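Local coordinates for myosin-2 (Saccharomyces cerevisiae, PDB 6IXO), which carries organelles and other cargo along actin cables as a class V myosin motor, gripping cargo receptors through the globular tail domain that makes up this chain, at residues E12-R15 against L16-T20; T20-L23 against N24-T28; L62-M65 against W66-L70; Y112-V115 against V116-L119; Y140-L143 against V144-K148. All coordinates share one frame; numbering follows the deposited sequence.

Interaction 1: residues E12-R15 against L16-T20; sequences ELYR and LLEDT
Glu18 reaches back along the helix and bridges to Arg15 through one carboxylate oxygen while the other lies obliquely against the Tyr14 ring. Its OE1 takes NH1 of Arg15 at 2.8 Å in a salt bridge, using the syn lone pair; the oxygen is only 7° out of the guanidinium plane, which marks an edge-on approach. The two side chains run alongside each other; Arg15 manages this by folding at chi2 (-51°), which brings CD to 3.4 Å from Glu18 OE1. The other oxygen, OE2, lies 3.1 Å from CE1 of the Tyr14 ring, ring and carboxylate planes standing 76° apart. Glu12 CG lies alongside Leu16 CD1 at 4.0 Å; the apolar Leu13 CD2 and Leu17 CD1 are 4.3 Å apart. In the backbone, Glu18 N bonds to Tyr14 O at 3.0 Å, whereas Asp19 N to Arg15 O is long and weak as helix 6-18 ends. Leu13 and Leu17 face helix 53-67, and on the side of helix 403-415 Glu12 forms a salt bridge with Arg407 and Leu16 packs on that same arginine.

Interaction 2: residues T20-L23 against N24-T28; sequences TEIL and NQEIT
The Asn24 side chain packs on Thr20, its CG 3.2 Å from Thr20 O, and backbone bonds set the frame: Asn24 N to Thr20 O at 2.7 Å (N-H···O angle 164°), then Glu26 N to Ile22 O and Ile27 N to Leu23 O. Among side-chain polar bonds, Thr28 OG1 donates to Asn24 O at 2.9 Å; Thr28 N reaches that oxygen from the opposite face of its plane, giving it two donors. A water donates to both Ile22 O and Gln25 OE1, each at 2.8 Å, with Gln25 bent at chi2 (-86°). Asn24 ND2 donates a hydrogen bond to Ser76 OG, while buried OD1 finds no partner. A leucine here would probably leave Ser76 without its amide partner and cost the link to helix 71-90. Apolar contact comes from Leu23 CD1 and Ile27 CG1, side by side at 4.0 Å. The backbone bonds from each residue to the fourth before it are those of an alpha-helix, helix 20-32, whose Glu26 binds the backbone N-H groups of Ser404 and Thr405 in the first turn of helix 403-415.

Interaction 3: residues L62-M65 against W66-L70; sequences LSEM and WRFGL
A Schellman motif closes helix 53-67 here, with Gly69 as its C-prime residue at positive phi. Its defining bonds are Leu70 N to Met65 O at 2.7 Å and Gly69 N to Trp66 O at 2.7 Å; Met65 CB and Leu70 CB meet at 4.3 Å across the turn. One turn earlier, Leu62 lies over a face of the Trp66 indole in a CH-pi contact, CG standing 3.8 Å from the centroid of the six-membered ring and 14° off its normal. The CG of Leu62 sits anti to its own nitrogen (chi1 177°), which carries CD1 and CD2 onto the ring. On another side Glu64 OE1 receives Arg67 NH1 at 2.9 Å in a salt bridge through its syn lone pair, carboxylate and guanidinium planes 81° apart; Gln415 takes a further bond from NH1. Phe68 CZ stands 4.0 Å above the Arg67 guanidinium plane, over its centre. Trp66 also meets Tyr140 edge-to-face. The turn, with its apolar Met65-Leu70 bridge, is a common way for an alpha-helix to end, through a glycine at C-prime.

Interaction 4: residues Y112-V115 against V116-L119; sequences YSFV and VFAL
Two aromatic-aliphatic contacts, each spanning one helical turn, lie on separate sides of helix 97-124, part of the helical bundle of the tail domain. On one side Val116 CG2 sits over a face of the Tyr112 ring, 3.9 Å from its centroid and 22° off the normal. It is displaced toward the hydroxyl end, for its nearest ring atom is Tyr112 CZ at 3.6 Å. Val116 adopts a rotamer (chi1 167°) that leaves CG2 beside the backbone N, over the ring of the preceding turn. Trading the tyrosine for an alanine would probably strip this methyl of its aromatic cover and leave a gap beside Lys148 of helix 134-180, which the ring also touches. On the other side Ala118 CB stands 4.0 Å above the Phe114 plane, off centre toward the rim, and Phe117 CD2 comes within 4.1 Å of Phe114 CE1, the two side chains crossing at a slant. Phe114 and Ala118 also pack on Trp66 of helix 53-67. In the backbone, Val116 N bonds to Tyr112 O at 2.9 Å. The side-chain contacts between the segments are thus wholly apolar, governed by shape and ring faces, while the polar bonding across them stays in the backbone.

Interaction 5: residues Y140-L143 against V144-K148; sequences YVSL and VTELK
Thr145 bonds back to Val141 twice within an alpha-helical turn of helix 134-180, its hydroxyl folding onto the backbone in the manner common for threonine in helices. Val141 O is the acceptor for both: Thr145 N comes at 2.9 Å, and Thr145 OG1 donates at 2.6 Å from the opposite face of the carbonyl plane. The hydroxyl stands 36° out of that plane, away from a lone-pair direction. Its placement follows from chi1 of -58°, which keeps OG1 beside the backbone N, within reach of Val141 O. The three other carbonyls of 140-143 each have a main-chain donor four residues on: Tyr140 O receives Val144 N, with an N-H···O angle of 161°; Ser142 O receives Glu146 N at 3.1 Å; and Leu143 O receives Leu147 N at 2.9 Å. Within 144-148, Lys148 N continues the pattern to Val144 O. The remaining side-chain packing is mainly apolar. Val144 and Leu147 reach helix 53-67, and Leu119 of helix 97-124 touches Thr145. In the CH-pi contact that joins the two segments, Val144 CG2 lies over a face of the Tyr140 ring, 4.1 Å from its centroid and 3.7 Å from CE1.

In the fold
All five are local contacts along helices or at their ends, yet they form a connected series. Interactions 1 and 2 lie on consecutive helices and share Thr20; Leu17 and Leu23 pack together, and Leu23 also meets Met65 of interaction 3. Interaction 3 is the junction: Leu70 and Glu64 touch interaction 1, while Trp66 reaches interactions 4 and 5. Those two, centres 10 Å apart, hold neighbouring helices through Val115 and Leu147. All five are partly buried: Leu17, Leu23, Met65 and Leu147 face other helices, whereas Arg15, Gln25, Arg67 and Glu146 are exposed. Salt bridges mark interactions 1 and 3, near helix ends; interactions 4 and 5, wholly within their helices, place methyls over tyrosine faces; interaction 2 mixes buried polar groups with a water-linked surface.

Interaction 1: residues E12-R15 against L16-T20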
loop_
_atom_site.group_PDB
_atom_site.type_symbol
_atom_site.label_atom_id
_atom_site.label_comp_id
_atom_site.label_asym_id
_atom_site.label_seq_id
_atom_site.Cartn_x
_atom_site.Cartn_y
_atom_site.Cartn_z
ATOM N N GLU A 12 -14.675 -22.912 -33.169
ATOM C CA GLU A 12 -13.393 -22.198 -33.167
ATOM C C GLU A 12 -13.036 -21.777 -31.749
ATOM O O GLU A 12 -11.873 -21.897 -31.346
ATOM C CB GLU A 12 -13.411 -20.981 -34.101
ATOM C CG GLU A 12 -12.052 -20.242 -34.136
ATOM C CD GLU A 12 -11.926 -19.142 -35.190
ATOM O OE1 GLU A 12 -12.932 -18.719 -35.816
ATOM O OE2 GLU A 12 -10.778 -18.701 -35.392
ATOM N N LEU A 13 -14.016 -21.300 -30.979
ATOM C CA LEU A 13 -13.746 -20.885 -29.597
ATOM C C LEU A 13 -13.208 -22.057 -28.807
ATOM O O LEU A 13 -12.231 -21.945 -28.068
ATOM C CB LEU A 13 -14.997 -20.359 -28.905
ATOM C CG LEU A 13 -15.208 -18.861 -28.873
ATOM C CD1 LEU A 13 -16.610 -18.584 -28.356
ATOM C CD2 LEU A 13 -14.107 -18.168 -27.992
ATOM N N TYR A 14 -13.865 -23.200 -28.996
ATOM C CA TYR A 14 -13.536 -24.395 -28.254
ATOM C C TYR A 14 -12.108 -24.843 -28.499
ATOM O O TYR A 14 -11.386 -25.169 -27.561
ATOM C CB TYR A 14 -14.497 -25.539 -28.629
ATOM C CG TYR A 14 -14.311 -26.739 -27.747
ATOM C CD1 TYR A 14 -13.410 -27.745 -28.087
ATOM C CD2 TYR A 14 -15.015 -26.856 -26.549
ATOM C CE1 TYR A 14 -13.223 -28.842 -27.269
ATOM C CE2 TYR A 14 -14.845 -27.959 -25.727
ATOM C CZ TYR A 14 -13.941 -28.941 -26.088
ATOM O OH TYR A 14 -13.759 -30.033 -25.275
ATOM N N ARG A 15 -11.704 -24.884 -29.761
ATOM C CA ARG A 15 -10.328 -25.239 -30.084
ATOM C C ARG A 15 -9.338 -24.220 -29.541
ATOM O O ARG A 15 -8.218 -24.580 -29.164
ATOM C CB ARG A 15 -10.140 -25.364 -31.589
ATOM C CG ARG A 15 -11.048 -26.389 -32.245
ATOM C CD ARG A 15 -10.975 -27.737 -31.527
ATOM N NE ARG A 15 -11.613 -28.817 -32.292
ATOM C CZ ARG A 15 -11.579 -30.106 -31.954
ATOM N NH1 ARG A 15 -10.936 -30.490 -30.853
ATOM N NH2 ARG A 15 -12.184 -31.011 -32.716
ATOM N N LEU A 16 -9.712 -22.946 -29.514
ATOM C CA LEU A 16 -8.766 -21.949 -28.932
ATOM C C LEU A 16 -8.596 -22.192 -27.443
ATOM O O LEU A 16 -7.503 -22.073 -26.894
ATOM C CB LEU A 16 -9.236 -20.518 -29.189
ATOM C CG LEU A 16 -9.094 -20.099 -30.660
ATOM C CD1 LEU A 16 -9.982 -18.914 -31.007
ATOM C CD2 LEU A 16 -7.622 -19.795 -31.014
ATOM N N LEU A 17 -9.683 -22.548 -26.774
ATOM C CA LEU A 17 -9.639 -22.631 -25.319
ATOM C C LEU A 17 -9.007 -23.939 -24.825
ATOM O O LEU A 17 -8.339 -23.945 -23.790
ATOM C CB LEU A 17 -11.038 -22.453 -24.748
ATOM C CG LEU A 17 -11.611 -21.059 -25.026
ATOM C CD1 LEU A 17 -13.141 -21.032 -24.892
ATOM C CD2 LEU A 17 -10.990 -20.021 -24.109
ATOM N N GLU A 18 -9.178 -25.033 -25.567
ATOM C CA GLU A 18 -8.604 -26.313 -25.139
ATOM C C GLU A 18 -7.084 -26.346 -25.351
ATOM O O GLU A 18 -6.384 -27.153 -24.744
ATOM C CB GLU A 18 -9.291 -27.498 -25.865
ATOM C CG GLU A 18 -8.535 -28.122 -27.037
ATOM C CD GLU A 18 -9.408 -29.147 -27.810
ATOM O OE1 GLU A 18 -9.232 -29.315 -29.039
ATOM O OE2 GLU A 18 -10.281 -29.792 -27.188
ATOM N N ASP A 19 -6.573 -25.469 -26.208
ATOM C CA ASP A 19 -5.140 -25.433 -26.485
ATOM C C ASP A 19 -4.418 -24.582 -25.434
ATOM O O ASP A 19 -3.856 -23.520 -25.745
ATOM C CB ASP A 19 -4.874 -24.890 -27.889
ATOM C CG ASP A 19 -3.440 -25.117 -28.346
ATOM O OD1 ASP A 19 -2.600 -25.529 -27.514
ATOM O OD2 ASP A 19 -3.147 -24.865 -29.538
ATOM N N THR A 20 -4.437 -25.043 -24.187
ATOM C CA THR A 20 -3.843 -24.256 -23.098
ATOM C C THR A 20 -2.339 -24.034 -23.233
ATOM O O THR A 20 -1.825 -23.076 -22.673
ATOM C CB THR A 20 -4.090 -24.887 -21.710
ATOM O OG1 THR A 20 -3.810 -26.291 -21.758
ATOM C CG2 THR A 20 -5.518 -24.664 -21.268
#

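Interaction 2: residues T20-L23 against N24-T28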
loop_
_atom_site.group_PDB
_atom_site.type_symbol
_atom_site.label_atom_id
_atom_site.label_comp_id
_atom_site.label_asym_id
_atom_site.label_seq_id
_atom_site.Cartn_x
_atom_site.Cartn_y
_atom_site.Cartn_z
ATOM N N THR A 20 -4.437 -25.043 -24.187
ATOM C CA THR A 20 -3.843 -24.256 -23.098
ATOM C C THR A 20 -2.339 -24.034 -23.233
ATOM O O THR A 20 -1.825 -23.076 -22.673
ATOM C CB THR A 20 -4.090 -24.887 -21.710
ATOM O OG1 THR A 20 -3.810 -26.291 -21.758
ATOM C CG2 THR A 20 -5.518 -24.664 -21.268
ATOM N N GLU A 21 -1.626 -24.907 -23.931
ATOM C CA GLU A 21 -0.184 -24.680 -24.132
ATOM C C GLU A 21 0.085 -23.311 -24.735
ATOM O O GLU A 21 0.865 -22.527 -24.208
ATOM C CB GLU A 21 0.434 -25.721 -25.052
ATOM C CG GLU A 21 0.827 -27.031 -24.424
ATOM C CD GLU A 21 1.538 -27.928 -25.433
ATOM O OE1 GLU A 21 2.693 -27.594 -25.793
ATOM O OE2 GLU A 21 0.939 -28.938 -25.886
ATOM N N ILE A 22 -0.550 -23.040 -25.868
ATOM C CA ILE A 22 -0.394 -21.752 -26.527
ATOM C C ILE A 22 -1.049 -20.663 -25.691
ATOM O O ILE A 22 -0.450 -19.620 -25.442
ATOM C CB ILE A 22 -0.998 -21.766 -27.941
ATOM C CG1 ILE A 22 -0.084 -22.550 -28.881
ATOM C CG2 ILE A 22 -1.221 -20.348 -28.440
ATOM C CD1 ILE A 22 -0.538 -22.531 -30.321
ATOM N N LEU A 23 -2.272 -20.902 -25.232
ATOM C CA LEU A 23 -2.955 -19.855 -24.478
ATOM C C LEU A 23 -2.273 -19.470 -23.150
ATOM O O LEU A 23 -2.214 -18.284 -22.820
ATOM C CB LEU A 23 -4.388 -20.271 -24.200
ATOM C CG LEU A 23 -5.317 -19.223 -23.591
ATOM C CD1 LEU A 23 -5.254 -17.928 -24.367
ATOM C CD2 LEU A 23 -6.779 -19.770 -23.601
ATOM N N ASN A 24 -1.811 -20.437 -22.365
ATOM C CA ASN A 24 -1.215 -20.071 -21.066
ATOM C C ASN A 24 0.044 -19.234 -21.291
ATOM O O ASN A 24 0.320 -18.329 -20.546
ATOM C CB ASN A 24 -0.886 -21.307 -20.219
ATOM C CG ASN A 24 -2.133 -22.024 -19.704
ATOM O OD1 ASN A 24 -3.219 -21.450 -19.652
ATOM N ND2 ASN A 24 -1.972 -23.279 -19.311
ATOM N N GLN A 25 0.789 -19.542 -22.346
ATOM C CA GLN A 25 2.045 -18.838 -22.626
ATOM C C GLN A 25 1.796 -17.366 -23.010
ATOM O O GLN A 25 2.480 -16.433 -22.531
ATOM C CB GLN A 25 2.799 -19.591 -23.730
ATOM C CG GLN A 25 4.271 -19.233 -23.835
ATOM C CD GLN A 25 4.525 -18.018 -24.710
ATOM O OE1 GLN A 25 3.697 -17.653 -25.561
ATOM N NE2 GLN A 25 5.675 -17.377 -24.506
ATOM N N GLU A 26 0.804 -17.161 -23.866
ATOM C CA GLU A 26 0.316 -15.826 -24.213
ATOM C C GLU A 26 -0.103 -15.038 -23.033
ATOM O O GLU A 26 0.257 -13.869 -22.901
ATOM C CB GLU A 26 -0.899 -15.922 -25.174
ATOM C CG GLU A 26 -0.540 -15.869 -26.595
ATOM C CD GLU A 26 -1.780 -15.832 -27.537
ATOM O OE1 GLU A 26 -2.836 -15.251 -27.160
ATOM O OE2 GLU A 26 -1.674 -16.379 -28.647
ATOM N N ILE A 27 -0.898 -15.666 -22.176
ATOM C CA ILE A 27 -1.410 -14.963 -21.004
ATOM C C ILE A 27 -0.303 -14.656 -20.009
ATOM O O ILE A 27 -0.172 -13.512 -19.554
ATOM C CB ILE A 27 -2.508 -15.793 -20.309
ATOM C CG1 ILE A 27 -3.698 -16.003 -21.266
ATOM C CG2 ILE A 27 -3.029 -15.097 -19.134
ATOM C CD1 ILE A 27 -4.420 -14.737 -21.591
ATOM N N THR A 28 0.507 -15.658 -19.670
ATOM C CA THR A 28 1.516 -15.410 -18.625
ATOM C C THR A 28 2.665 -14.534 -19.114
ATOM O O THR A 28 3.127 -13.629 -18.392
ATOM C CB THR A 28 2.077 -16.726 -18.040
ATOM O OG1 THR A 28 2.714 -17.486 -19.059
ATOM C CG2 THR A 28 0.973 -17.549 -17.394
HETATM O O HOH W 1 1.638 -18.637 -27.104
#

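Interaction 3: residues L62-M65 against W66-L70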
loop_
_atom_site.group_PDB
_atom_site.type_symbol
_atom_site.label_atom_id
_atom_site.label_comp_id
_atom_site.label_asym_id
_atom_site.label_seq_id
_atom_site.Cartn_x
_atom_site.Cartn_y
_atom_site.Cartn_z
ATOM N N LEU A 62 -11.790 -17.083 -18.843
ATOM C CA LEU A 62 -12.202 -17.984 -17.766
ATOM C C LEU A 62 -13.632 -18.430 -17.907
ATOM O O LEU A 62 -13.970 -19.626 -17.846
ATOM C CB LEU A 62 -12.032 -17.288 -16.402
ATOM C CG LEU A 62 -12.492 -18.114 -15.189
ATOM C CD1 LEU A 62 -11.786 -19.445 -15.156
ATOM C CD2 LEU A 62 -12.233 -17.373 -13.849
ATOM N N SER A 63 -14.495 -17.451 -18.087
ATOM C CA SER A 63 -15.897 -17.766 -18.188
ATOM C C SER A 63 -16.200 -18.582 -19.438
ATOM O O SER A 63 -17.107 -19.429 -19.409
ATOM C CB SER A 63 -16.731 -16.489 -18.142
ATOM O OG SER A 63 -16.375 -15.601 -19.164
ATOM N N GLU A 64 -15.459 -18.370 -20.529
ATOM C CA GLU A 64 -15.727 -19.167 -21.731
ATOM C C GLU A 64 -15.321 -20.608 -21.467
ATOM O O GLU A 64 -16.015 -21.545 -21.883
ATOM C CB GLU A 64 -14.994 -18.634 -22.965
ATOM C CG GLU A 64 -15.612 -17.411 -23.546
ATOM C CD GLU A 64 -17.053 -17.640 -23.941
ATOM O OE1 GLU A 64 -17.323 -18.603 -24.683
ATOM O OE2 GLU A 64 -17.917 -16.861 -23.498
ATOM N N MET A 65 -14.199 -20.785 -20.760
ATOM C CA MET A 65 -13.786 -22.133 -20.384
ATOM C C MET A 65 -14.871 -22.831 -19.558
ATOM O O MET A 65 -15.220 -23.994 -19.818
ATOM C CB MET A 65 -12.479 -22.092 -19.611
ATOM C CG MET A 65 -11.273 -21.867 -20.485
ATOM S SD MET A 65 -9.819 -21.732 -19.427
ATOM C CE MET A 65 -8.528 -21.598 -20.659
ATOM N N TRP A 66 -15.425 -22.121 -18.574
ATOM C CA TRP A 66 -16.515 -22.709 -17.792
ATOM C C TRP A 66 -17.730 -23.018 -18.648
ATOM O O TRP A 66 -18.293 -24.102 -18.542
ATOM C CB TRP A 66 -16.924 -21.797 -16.651
ATOM C CG TRP A 66 -15.897 -21.745 -15.605
ATOM C CD1 TRP A 66 -14.870 -22.626 -15.412
ATOM C CD2 TRP A 66 -15.767 -20.745 -14.602
ATOM N NE1 TRP A 66 -14.118 -22.235 -14.341
ATOM C CE2 TRP A 66 -14.647 -21.084 -13.822
ATOM C CE3 TRP A 66 -16.503 -19.605 -14.278
ATOM C CZ2 TRP A 66 -14.243 -20.331 -12.740
ATOM C CZ3 TRP A 66 -16.083 -18.831 -13.209
ATOM C CH2 TRP A 66 -14.964 -19.205 -12.445
ATOM N N ARG A 67 -18.136 -22.061 -19.477
ATOM C CA ARG A 67 -19.281 -22.247 -20.369
ATOM C C ARG A 67 -19.164 -23.514 -21.217
ATOM O O ARG A 67 -20.165 -24.192 -21.511
ATOM C CB ARG A 67 -19.418 -21.019 -21.265
ATOM C CG ARG A 67 -20.425 -21.159 -22.377
ATOM C CD ARG A 67 -20.137 -20.146 -23.447
ATOM N NE ARG A 67 -21.036 -20.349 -24.569
ATOM C CZ ARG A 67 -20.884 -19.789 -25.759
ATOM N NH1 ARG A 67 -19.850 -18.983 -25.985
ATOM N NH2 ARG A 67 -21.770 -20.048 -26.720
ATOM N N PHE A 68 -17.953 -23.837 -21.641
ATOM C CA PHE A 68 -17.743 -25.021 -22.466
ATOM C C PHE A 68 -17.386 -26.222 -21.600
ATOM O O PHE A 68 -17.048 -27.266 -22.116
ATOM C CB PHE A 68 -16.645 -24.769 -23.502
ATOM C CG PHE A 68 -17.104 -23.958 -24.687
ATOM C CD1 PHE A 68 -17.872 -24.540 -25.682
ATOM C CD2 PHE A 68 -16.765 -22.613 -24.807
ATOM C CE1 PHE A 68 -18.303 -23.811 -26.781
ATOM C CE2 PHE A 68 -17.199 -21.868 -25.904
ATOM C CZ PHE A 68 -17.965 -22.476 -26.897
ATOM N N GLY A 69 -17.465 -26.061 -20.281
ATOM C CA GLY A 69 -17.128 -27.130 -19.357
ATOM C C GLY A 69 -15.671 -27.560 -19.413
ATOM O O GLY A 69 -15.335 -28.701 -19.098
ATOM N N LEU A 70 -14.782 -26.648 -19.802
ATOM C CA LEU A 70 -13.358 -26.967 -19.797
ATOM C C LEU A 70 -12.816 -26.668 -18.409
ATOM O O LEU A 70 -11.938 -25.806 -18.225
ATOM C CB LEU A 70 -12.615 -26.174 -20.864
ATOM C CG LEU A 70 -13.035 -26.462 -22.310
ATOM C CD1 LEU A 70 -12.342 -25.471 -23.227
ATOM C CD2 LEU A 70 -12.669 -27.883 -22.693
#

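Interaction 4: residues Y112-V115 against V116-L119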
loop_
_atom_site.group_PDB
_atom_site.type_symbol
_atom_site.label_atom_id
_atom_site.label_comp_id
_atom_site.label_asym_id
_atom_site.label_seq_id
_atom_site.Cartn_x
_atom_site.Cartn_y
_atom_site.Cartn_z
ATOM N N TYR A 112 -11.154 -10.911 -8.121
ATOM C CA TYR A 112 -11.782 -11.474 -6.941
ATOM C C TYR A 112 -13.253 -11.138 -6.981
ATOM O O TYR A 112 -14.120 -11.978 -6.735
ATOM C CB TYR A 112 -11.097 -10.941 -5.656
ATOM C CG TYR A 112 -11.819 -11.385 -4.395
ATOM C CD1 TYR A 112 -11.708 -12.700 -3.934
ATOM C CD2 TYR A 112 -12.641 -10.511 -3.693
ATOM C CE1 TYR A 112 -12.407 -13.132 -2.801
ATOM C CE2 TYR A 112 -13.318 -10.920 -2.534
ATOM C CZ TYR A 112 -13.208 -12.239 -2.100
ATOM O OH TYR A 112 -13.866 -12.648 -0.950
ATOM N N SER A 113 -13.546 -9.904 -7.370
ATOM C CA SER A 113 -14.920 -9.456 -7.424
ATOM C C SER A 113 -15.707 -10.266 -8.459
ATOM O O SER A 113 -16.884 -10.573 -8.272
ATOM C CB SER A 113 -14.981 -7.950 -7.740
ATOM O OG SER A 113 -14.235 -7.210 -6.737
ATOM N N PHE A 114 -15.050 -10.600 -9.557
ATOM C CA PHE A 114 -15.721 -11.437 -10.541
ATOM C C PHE A 114 -16.060 -12.816 -9.968
ATOM O O PHE A 114 -17.129 -13.347 -10.210
ATOM C CB PHE A 114 -14.878 -11.628 -11.799
ATOM C CG PHE A 114 -15.487 -12.656 -12.719
ATOM C CD1 PHE A 114 -16.653 -12.365 -13.378
ATOM C CD2 PHE A 114 -14.954 -13.932 -12.819
ATOM C CE1 PHE A 114 -17.290 -13.327 -14.190
ATOM C CE2 PHE A 114 -15.586 -14.902 -13.637
ATOM C CZ PHE A 114 -16.744 -14.585 -14.305
ATOM N N VAL A 115 -15.105 -13.420 -9.261
ATOM C CA VAL A 115 -15.300 -14.782 -8.782
ATOM C C VAL A 115 -16.419 -14.792 -7.752
ATOM O O VAL A 115 -17.263 -15.685 -7.752
ATOM C CB VAL A 115 -13.984 -15.362 -8.210
ATOM C CG1 VAL A 115 -14.206 -16.725 -7.578
ATOM C CG2 VAL A 115 -12.964 -15.469 -9.347
ATOM N N VAL A 116 -16.457 -13.768 -6.905
ATOM C CA VAL A 116 -17.547 -13.636 -5.938
ATOM C C VAL A 116 -18.863 -13.536 -6.666
ATOM O O VAL A 116 -19.848 -14.176 -6.295
ATOM C CB VAL A 116 -17.346 -12.382 -5.030
ATOM C CG1 VAL A 116 -18.638 -12.060 -4.254
ATOM C CG2 VAL A 116 -16.192 -12.630 -4.107
ATOM N N PHE A 117 -18.868 -12.746 -7.735
ATOM C CA PHE A 117 -20.078 -12.586 -8.514
ATOM C C PHE A 117 -20.470 -13.922 -9.144
ATOM O O PHE A 117 -21.663 -14.280 -9.192
ATOM C CB PHE A 117 -19.885 -11.523 -9.601
ATOM C CG PHE A 117 -20.882 -11.620 -10.720
ATOM C CD1 PHE A 117 -22.147 -11.080 -10.584
ATOM C CD2 PHE A 117 -20.562 -12.274 -11.900
ATOM C CE1 PHE A 117 -23.066 -11.165 -11.597
ATOM C CE2 PHE A 117 -21.489 -12.371 -12.928
ATOM C CZ PHE A 117 -22.746 -11.815 -12.774
ATOM N N ALA A 118 -19.475 -14.664 -9.635
ATOM C CA ALA A 118 -19.790 -15.905 -10.386
ATOM C C ALA A 118 -20.304 -16.966 -9.424
ATOM O O ALA A 118 -21.189 -17.734 -9.733
ATOM C CB ALA A 118 -18.573 -16.404 -11.108
ATOM N N LEU A 119 -19.715 -17.009 -8.236
ATOM C CA LEU A 119 -20.130 -17.966 -7.219
ATOM C C LEU A 119 -21.568 -17.720 -6.808
ATOM O O LEU A 119 -22.389 -18.654 -6.733
ATOM C CB LEU A 119 -19.186 -17.877 -6.004
ATOM C CG LEU A 119 -19.403 -18.954 -4.942
ATOM C CD1 LEU A 119 -19.459 -20.357 -5.565
ATOM C CD2 LEU A 119 -18.291 -18.851 -3.885
#

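Interaction 5: residues Y140-L143 against V144-K148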
loop_
_atom_site.group_PDB
_atom_site.type_symbol
_atom_site.label_atom_id
_atom_site.label_comp_id
_atom_site.label_asym_id
_atom_site.label_seq_id
_atom_site.Cartn_x
_atom_site.Cartn_y
_atom_site.Cartn_z
ATOM N N TYR A 140 -18.008 -28.476 -9.514
ATOM C CA TYR A 140 -17.901 -27.134 -10.062
ATOM C C TYR A 140 -18.013 -26.049 -8.985
ATOM O O TYR A 140 -17.195 -25.120 -8.924
ATOM C CB TYR A 140 -18.973 -26.922 -11.122
ATOM C CG TYR A 140 -18.868 -25.587 -11.784
ATOM C CD1 TYR A 140 -17.643 -25.108 -12.222
ATOM C CD2 TYR A 140 -19.987 -24.801 -11.978
ATOM C CE1 TYR A 140 -17.536 -23.875 -12.834
ATOM C CE2 TYR A 140 -19.896 -23.577 -12.596
ATOM C CZ TYR A 140 -18.670 -23.116 -13.018
ATOM O OH TYR A 140 -18.574 -21.890 -13.628
ATOM N N VAL A 141 -19.046 -26.152 -8.156
ATOM C CA VAL A 141 -19.231 -25.197 -7.068
ATOM C C VAL A 141 -17.997 -25.206 -6.178
ATOM O O VAL A 141 -17.533 -24.154 -5.693
ATOM C CB VAL A 141 -20.491 -25.540 -6.242
ATOM C CG1 VAL A 141 -20.632 -24.593 -5.029
ATOM C CG2 VAL A 141 -21.686 -25.415 -7.109
ATOM N N SER A 142 -17.452 -26.401 -5.985
ATOM C CA SER A 142 -16.291 -26.611 -5.127
ATOM C C SER A 142 -15.045 -25.943 -5.719
ATOM O O SER A 142 -14.253 -25.324 -5.009
ATOM C CB SER A 142 -16.080 -28.117 -4.920
ATOM O OG SER A 142 -15.013 -28.338 -4.013
ATOM N N LEU A 143 -14.900 -26.050 -7.036
ATOM C CA LEU A 143 -13.821 -25.381 -7.756
ATOM C C LEU A 143 -13.884 -23.858 -7.650
ATOM O O LEU A 143 -12.873 -23.195 -7.413
ATOM C CB LEU A 143 -13.862 -25.794 -9.237
ATOM C CG LEU A 143 -13.108 -24.939 -10.268
ATOM C CD1 LEU A 143 -11.622 -25.201 -10.230
ATOM C CD2 LEU A 143 -13.643 -25.181 -11.674
ATOM N N VAL A 144 -15.067 -23.297 -7.855
ATOM C CA VAL A 144 -15.190 -21.846 -7.848
ATOM C C VAL A 144 -15.007 -21.341 -6.419
ATOM O O VAL A 144 -14.447 -20.266 -6.191
ATOM C CB VAL A 144 -16.558 -21.388 -8.415
ATOM C CG1 VAL A 144 -16.692 -19.852 -8.361
ATOM C CG2 VAL A 144 -16.706 -21.883 -9.836
ATOM N N THR A 145 -15.489 -22.115 -5.453
ATOM C CA THR A 145 -15.309 -21.721 -4.064
ATOM C C THR A 145 -13.824 -21.663 -3.703
ATOM O O THR A 145 -13.395 -20.730 -3.046
ATOM C CB THR A 145 -16.030 -22.677 -3.135
ATOM O OG1 THR A 145 -17.415 -22.696 -3.487
ATOM C CG2 THR A 145 -15.868 -22.222 -1.677
ATOM N N GLU A 146 -13.046 -22.651 -4.142
ATOM C CA GLU A 146 -11.596 -22.657 -3.905
ATOM C C GLU A 146 -10.934 -21.519 -4.631
ATOM O O GLU A 146 -9.953 -20.928 -4.136
ATOM C CB GLU A 146 -10.958 -23.970 -4.359
ATOM C CG GLU A 146 -11.354 -25.169 -3.538
ATOM C CD GLU A 146 -10.692 -26.441 -4.034
ATOM O OE1 GLU A 146 -9.790 -26.337 -4.901
ATOM O OE2 GLU A 146 -11.075 -27.536 -3.555
ATOM N N LEU A 147 -11.469 -21.192 -5.800
ATOM C CA LEU A 147 -10.873 -20.103 -6.576
ATOM C C LEU A 147 -11.095 -18.759 -5.856
ATOM O O LEU A 147 -10.180 -17.886 -5.789
ATOM C CB LEU A 147 -11.447 -20.092 -7.996
ATOM C CG LEU A 147 -10.915 -18.894 -8.791
ATOM C CD1 LEU A 147 -9.396 -18.974 -8.908
ATOM C CD2 LEU A 147 -11.577 -18.809 -10.181
ATOM N N LYS A 148 -12.279 -18.607 -5.264
ATOM C CA LYS A 148 -12.534 -17.418 -4.419
ATOM C C LYS A 148 -11.506 -17.300 -3.287
ATOM O O LYS A 148 -10.881 -16.222 -3.084
ATOM C CB LYS A 148 -13.961 -17.477 -3.853
ATOM C CG LYS A 148 -14.290 -16.419 -2.806
ATOM C CD LYS A 148 -15.766 -16.515 -2.394
ATOM C CE LYS A 148 -16.113 -15.622 -1.210
ATOM N NZ LYS A 148 -15.397 -15.991 0.046
#